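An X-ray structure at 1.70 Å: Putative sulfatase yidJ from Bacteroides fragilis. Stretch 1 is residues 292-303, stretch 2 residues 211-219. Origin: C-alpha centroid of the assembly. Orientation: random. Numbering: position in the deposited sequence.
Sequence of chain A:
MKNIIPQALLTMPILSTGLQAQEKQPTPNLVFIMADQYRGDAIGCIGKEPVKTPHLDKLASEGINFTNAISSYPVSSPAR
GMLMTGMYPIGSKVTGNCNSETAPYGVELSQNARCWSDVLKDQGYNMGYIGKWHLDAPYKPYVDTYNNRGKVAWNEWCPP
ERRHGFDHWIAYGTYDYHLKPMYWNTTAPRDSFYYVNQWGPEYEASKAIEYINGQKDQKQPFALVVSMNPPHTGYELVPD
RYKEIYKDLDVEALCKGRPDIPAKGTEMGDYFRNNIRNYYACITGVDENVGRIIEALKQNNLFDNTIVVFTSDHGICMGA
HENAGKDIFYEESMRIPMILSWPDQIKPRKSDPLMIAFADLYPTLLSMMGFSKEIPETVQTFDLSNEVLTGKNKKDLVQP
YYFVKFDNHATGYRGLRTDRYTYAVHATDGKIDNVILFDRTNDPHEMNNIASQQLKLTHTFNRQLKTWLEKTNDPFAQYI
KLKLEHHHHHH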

# COMPACT_ATOMS: atom_id res chain seq x y z
N ARG A 292 0.28 11.65 26.35
CA ARG A 292 1.60 12.22 26.61
C ARG A 292 1.52 13.75 26.64
O ARG A 292 2.14 14.40 27.49
CB ARG A 292 2.58 11.79 25.52
CG ARG A 292 2.87 10.30 25.48
CD ARG A 292 3.79 10.00 24.30
NE ARG A 292 5.05 10.74 24.39
CZ ARG A 292 5.84 11.00 23.35
NH1 ARG A 292 5.51 10.58 22.14
NH2 ARG A 292 6.97 11.66 23.53
N ILE A 293 0.75 14.33 25.72
CA ILE A 293 0.59 15.78 25.67
C ILE A 293 -0.13 16.30 26.91
O ILE A 293 0.28 17.30 27.51
CB ILE A 293 -0.18 16.21 24.40
CG1 ILE A 293 0.60 15.79 23.15
CG2 ILE A 293 -0.42 17.72 24.40
CD1 ILE A 293 -0.16 15.98 21.84
N ILE A 294 -1.20 15.62 27.30
CA ILE A 294 -1.96 16.03 28.48
C ILE A 294 -1.06 15.98 29.71
O ILE A 294 -1.09 16.88 30.54
CB ILE A 294 -3.17 15.10 28.71
CG1 ILE A 294 -4.13 15.18 27.52
CG2 ILE A 294 -3.89 15.48 30.00
CD1 ILE A 294 -4.59 16.58 27.18
N GLU A 295 -0.26 14.93 29.81
CA GLU A 295 0.65 14.77 30.94
C GLU A 295 1.65 15.93 31.01
O GLU A 295 1.99 16.39 32.10
CB GLU A 295 1.41 13.44 30.85
CG GLU A 295 2.29 13.16 32.06
CD GLU A 295 2.99 11.81 31.96
OE1 GLU A 295 2.29 10.79 31.83
OE2 GLU A 295 4.24 11.79 32.02
N ALA A 296 2.11 16.38 29.85
CA ALA A 296 3.05 17.50 29.80
C ALA A 296 2.37 18.76 30.32
O ALA A 296 2.98 19.55 31.05
CB ALA A 296 3.55 17.71 28.37
N LEU A 297 1.11 18.95 29.93
CA LEU A 297 0.35 20.11 30.39
C LEU A 297 0.22 20.08 31.91
O LEU A 297 0.44 21.08 32.58
CB LEU A 297 -1.04 20.13 29.75
CG LEU A 297 -1.09 20.48 28.26
CD1 LEU A 297 -2.51 20.33 27.75
CD2 LEU A 297 -0.59 21.92 28.05
N LYS A 298 -0.14 18.92 32.46
CA LYS A 298 -0.29 18.78 33.91
C LYS A 298 1.04 18.96 34.65
O LYS A 298 1.08 19.59 35.72
CB LYS A 298 -0.90 17.42 34.25
CG LYS A 298 -2.37 17.29 33.89
CD LYS A 298 -2.91 15.92 34.27
CE LYS A 298 -4.44 15.88 34.22
NZ LYS A 298 -4.97 16.20 32.88
N GLN A 299 2.11 18.42 34.09
CA GLN A 299 3.44 18.53 34.68
C GLN A 299 3.91 19.98 34.78
O GLN A 299 4.62 20.35 35.72
CB GLN A 299 4.45 17.72 33.85
CG GLN A 299 5.91 17.84 34.28
CD GLN A 299 6.17 17.30 35.67
OE1 GLN A 299 5.70 16.22 36.03
NE2 GLN A 299 6.93 18.05 36.46
N ASN A 300 3.51 20.79 33.81
CA ASN A 300 3.90 22.20 33.77
C ASN A 300 2.84 23.13 34.37
O ASN A 300 2.96 24.35 34.25
CB ASN A 300 4.19 22.61 32.32
CG ASN A 300 5.49 22.02 31.80
OD1 ASN A 300 6.58 22.43 32.22
ND2 ASN A 300 5.39 21.06 30.89
N ASN A 301 1.83 22.56 35.01
CA ASN A 301 0.75 23.35 35.61
C ASN A 301 0.08 24.22 34.55
O ASN A 301 -0.31 25.37 34.82
CB ASN A 301 1.31 24.22 36.74
CG ASN A 301 1.64 23.42 37.99
OD1 ASN A 301 2.28 23.93 38.91
ND2 ASN A 301 1.20 22.17 38.02
N LEU A 302 -0.05 23.66 33.35
CA LEU A 302 -0.66 24.35 32.22
C LEU A 302 -1.90 23.63 31.72
O LEU A 302 -2.27 23.77 30.56
CB LEU A 302 0.35 24.46 31.07
CG LEU A 302 1.64 25.26 31.29
CD1 LEU A 302 2.57 25.09 30.09
CD2 LEU A 302 1.29 26.72 31.51
N PHE A 303 -2.53 22.84 32.58
CA PHE A 303 -3.72 22.10 32.18
C PHE A 303 -5.01 22.79 32.64
O PHE A 303 -5.97 22.90 31.87
CB PHE A 303 -3.69 20.67 32.73
CG PHE A 303 -4.87 19.83 32.31
CD1 PHE A 303 -5.03 19.46 30.98
CD2 PHE A 303 -5.83 19.42 33.24
CE1 PHE A 303 -6.13 18.70 30.57
CE2 PHE A 303 -6.93 18.66 32.84
CZ PHE A 303 -7.08 18.29 31.51
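Stretch 2, residues 211-219: YINGQKDQK

Two helix ends lie side by side here, and each unwinds beside the other. Stretch 1 continues a helix that began earlier in the chain, through Gln 299, and leaves helical geometry at Asn 300; stretch 2 enters as the tail of a helix at Tyr 211 and passes into two type I turns, Asn 213 to Lys 216 and Gln 215 to Gln 218. The chains run in the same general direction: Ile 212 lies beside Leu 297, with their CA atoms 6.7 Å apart, and Lys 216 beside Asn 300, with CA atoms 5.5 Å apart.

The main bump is Ile 212. Its CA-to-CB bond points toward stretch 1, and its m,t rotamer places Ile 212 CD1 3.7 Å from Ile 293 CG2. Leu 297 CD2 lies against both branches, 3.7 Å from Ile 212 CD1 and 3.8 Å from Ile 212 CG2. Ile 212 CG2 is also 4.2 Å from Ala 296 CB and 4.0 Å from Leu 302 CD1. The hollow is thus made by residues one helical turn apart, Ile 293 and Leu 297, with the small Ala 296 beside them and Leu 302 from the loop beyond. That loop is held back on the helix by the bond from Leu 302 N to Leu 297 O, 2.7 Å.

Leu 302 is the answering bump. It points toward stretch 2: Leu 302 CD1 settles where the helix passes into the first turn, 3.6 Å from Ile 212 O and 4.0 Å from Gln 215 CB, while Leu 302 CD2 meets Gln 218 CG at 3.8 Å. The turn from Asn 213 to Lys 216 carries the bond from Lys 216 N to Asn 213 O, 3.3 Å; one residue earlier, Gln 215 N bonds to Ile 212 O at 2.9 Å, and Gln 215 NE2 reaches Tyr 211 O at 3.2 Å. The end of Gln 215 leads away from stretch 1.

Asn 300, also buried, points toward stretch 2. Asn 300 ND2 donates to Ala 296 O at 2.8 Å, folding the amide back on its own helix, and packs 3.8 Å from Ile 212 CG2. On the exposed margin, Lys 216 runs out all-trans, with Lys 216 CD 3.2 Å from Asn 300 OD1. The extended chain brings Lys 216 NZ to water 2, 2.8 Å away, and water 2 donates to Gln 299 O at 2.7 Å. Water 1 makes a second bridge, donating to Lys 216 O at 2.9 Å and to Asn 300 O at 2.7 Å.

The rules are economical: one isoleucine fills a helix-and-loop hollow, one leucine covers a turn, and water links the polar margin. Gly 214 stays clear of the contact, and the two stretches together bury 475 Å².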

# COMPACT_ATOMS: atom_id res chain seq x y z
N TYR A 211 7.41 22.03 23.10
CA TYR A 211 6.79 23.35 22.99
C TYR A 211 6.13 23.72 24.32
O TYR A 211 6.31 24.83 24.83
CB TYR A 211 5.73 23.36 21.89
CG TYR A 211 5.17 24.74 21.62
CD1 TYR A 211 5.89 25.66 20.86
CD2 TYR A 211 3.93 25.12 22.13
CE1 TYR A 211 5.38 26.94 20.62
CE2 TYR A 211 3.42 26.40 21.89
CZ TYR A 211 4.15 27.30 21.14
OH TYR A 211 3.66 28.56 20.89
N ILE A 212 5.36 22.79 24.86
CA ILE A 212 4.66 23.00 26.12
C ILE A 212 5.63 23.27 27.28
O ILE A 212 5.38 24.15 28.11
CB ILE A 212 3.76 21.79 26.45
CG1 ILE A 212 2.59 21.76 25.45
CG2 ILE A 212 3.25 21.88 27.87
CD1 ILE A 212 1.74 20.50 25.50
N ASN A 213 6.73 22.52 27.34
CA ASN A 213 7.72 22.71 28.39
C ASN A 213 8.23 24.15 28.34
O ASN A 213 8.47 24.78 29.37
CB ASN A 213 8.90 21.75 28.20
CG ASN A 213 8.56 20.31 28.54
OD1 ASN A 213 9.34 19.40 28.25
ND2 ASN A 213 7.40 20.10 29.15
N GLY A 214 8.39 24.67 27.12
CA GLY A 214 8.88 26.02 26.95
C GLY A 214 7.91 27.12 27.33
O GLY A 214 8.28 28.29 27.34
N GLN A 215 6.67 26.75 27.66
CA GLN A 215 5.66 27.73 28.04
C GLN A 215 5.45 27.75 29.55
O GLN A 215 4.60 28.49 30.06
CB GLN A 215 4.31 27.40 27.37
CG GLN A 215 4.37 27.17 25.86
CD GLN A 215 5.00 28.31 25.11
OE1 GLN A 215 4.59 29.46 25.25
NE2 GLN A 215 6.00 28.00 24.29
N LYS A 216 6.22 26.95 30.27
CA LYS A 216 6.08 26.85 31.72
C LYS A 216 6.17 28.15 32.53
O LYS A 216 5.54 28.27 33.57
CB LYS A 216 7.09 25.84 32.27
CG LYS A 216 6.86 25.47 33.72
CD LYS A 216 7.90 24.47 34.23
CE LYS A 216 7.66 24.13 35.69
NZ LYS A 216 8.71 23.23 36.22
N ASP A 217 6.94 29.13 32.06
CA ASP A 217 7.08 30.38 32.82
C ASP A 217 5.82 31.25 32.77
O ASP A 217 5.70 32.22 33.52
CB ASP A 217 8.29 31.18 32.32
CG ASP A 217 8.02 31.93 31.03
OD1 ASP A 217 7.42 31.35 30.10
OD2 ASP A 217 8.42 33.11 30.94
N GLN A 218 4.89 30.90 31.89
CA GLN A 218 3.63 31.63 31.75
C GLN A 218 3.78 33.14 31.58
O GLN A 218 2.98 33.91 32.12
CB GLN A 218 2.72 31.37 32.96
CG GLN A 218 2.39 29.91 33.22
CD GLN A 218 1.43 29.73 34.39
OE1 GLN A 218 0.27 30.14 34.33
NE2 GLN A 218 1.92 29.12 35.46
N LYS A 219 4.79 33.58 30.84
CA LYS A 219 4.97 35.02 30.64
C LYS A 219 3.96 35.57 29.64
O LYS A 219 3.69 36.77 29.61
CB LYS A 219 6.40 35.31 30.15
CG LYS A 219 6.73 34.71 28.80
CD LYS A 219 8.13 35.11 28.36
CE LYS A 219 8.48 34.47 27.03
NZ LYS A 219 9.83 34.88 26.56
O HOH W 1 3.09 27.02 34.55
O HOH W 2 6.75 21.33 37.03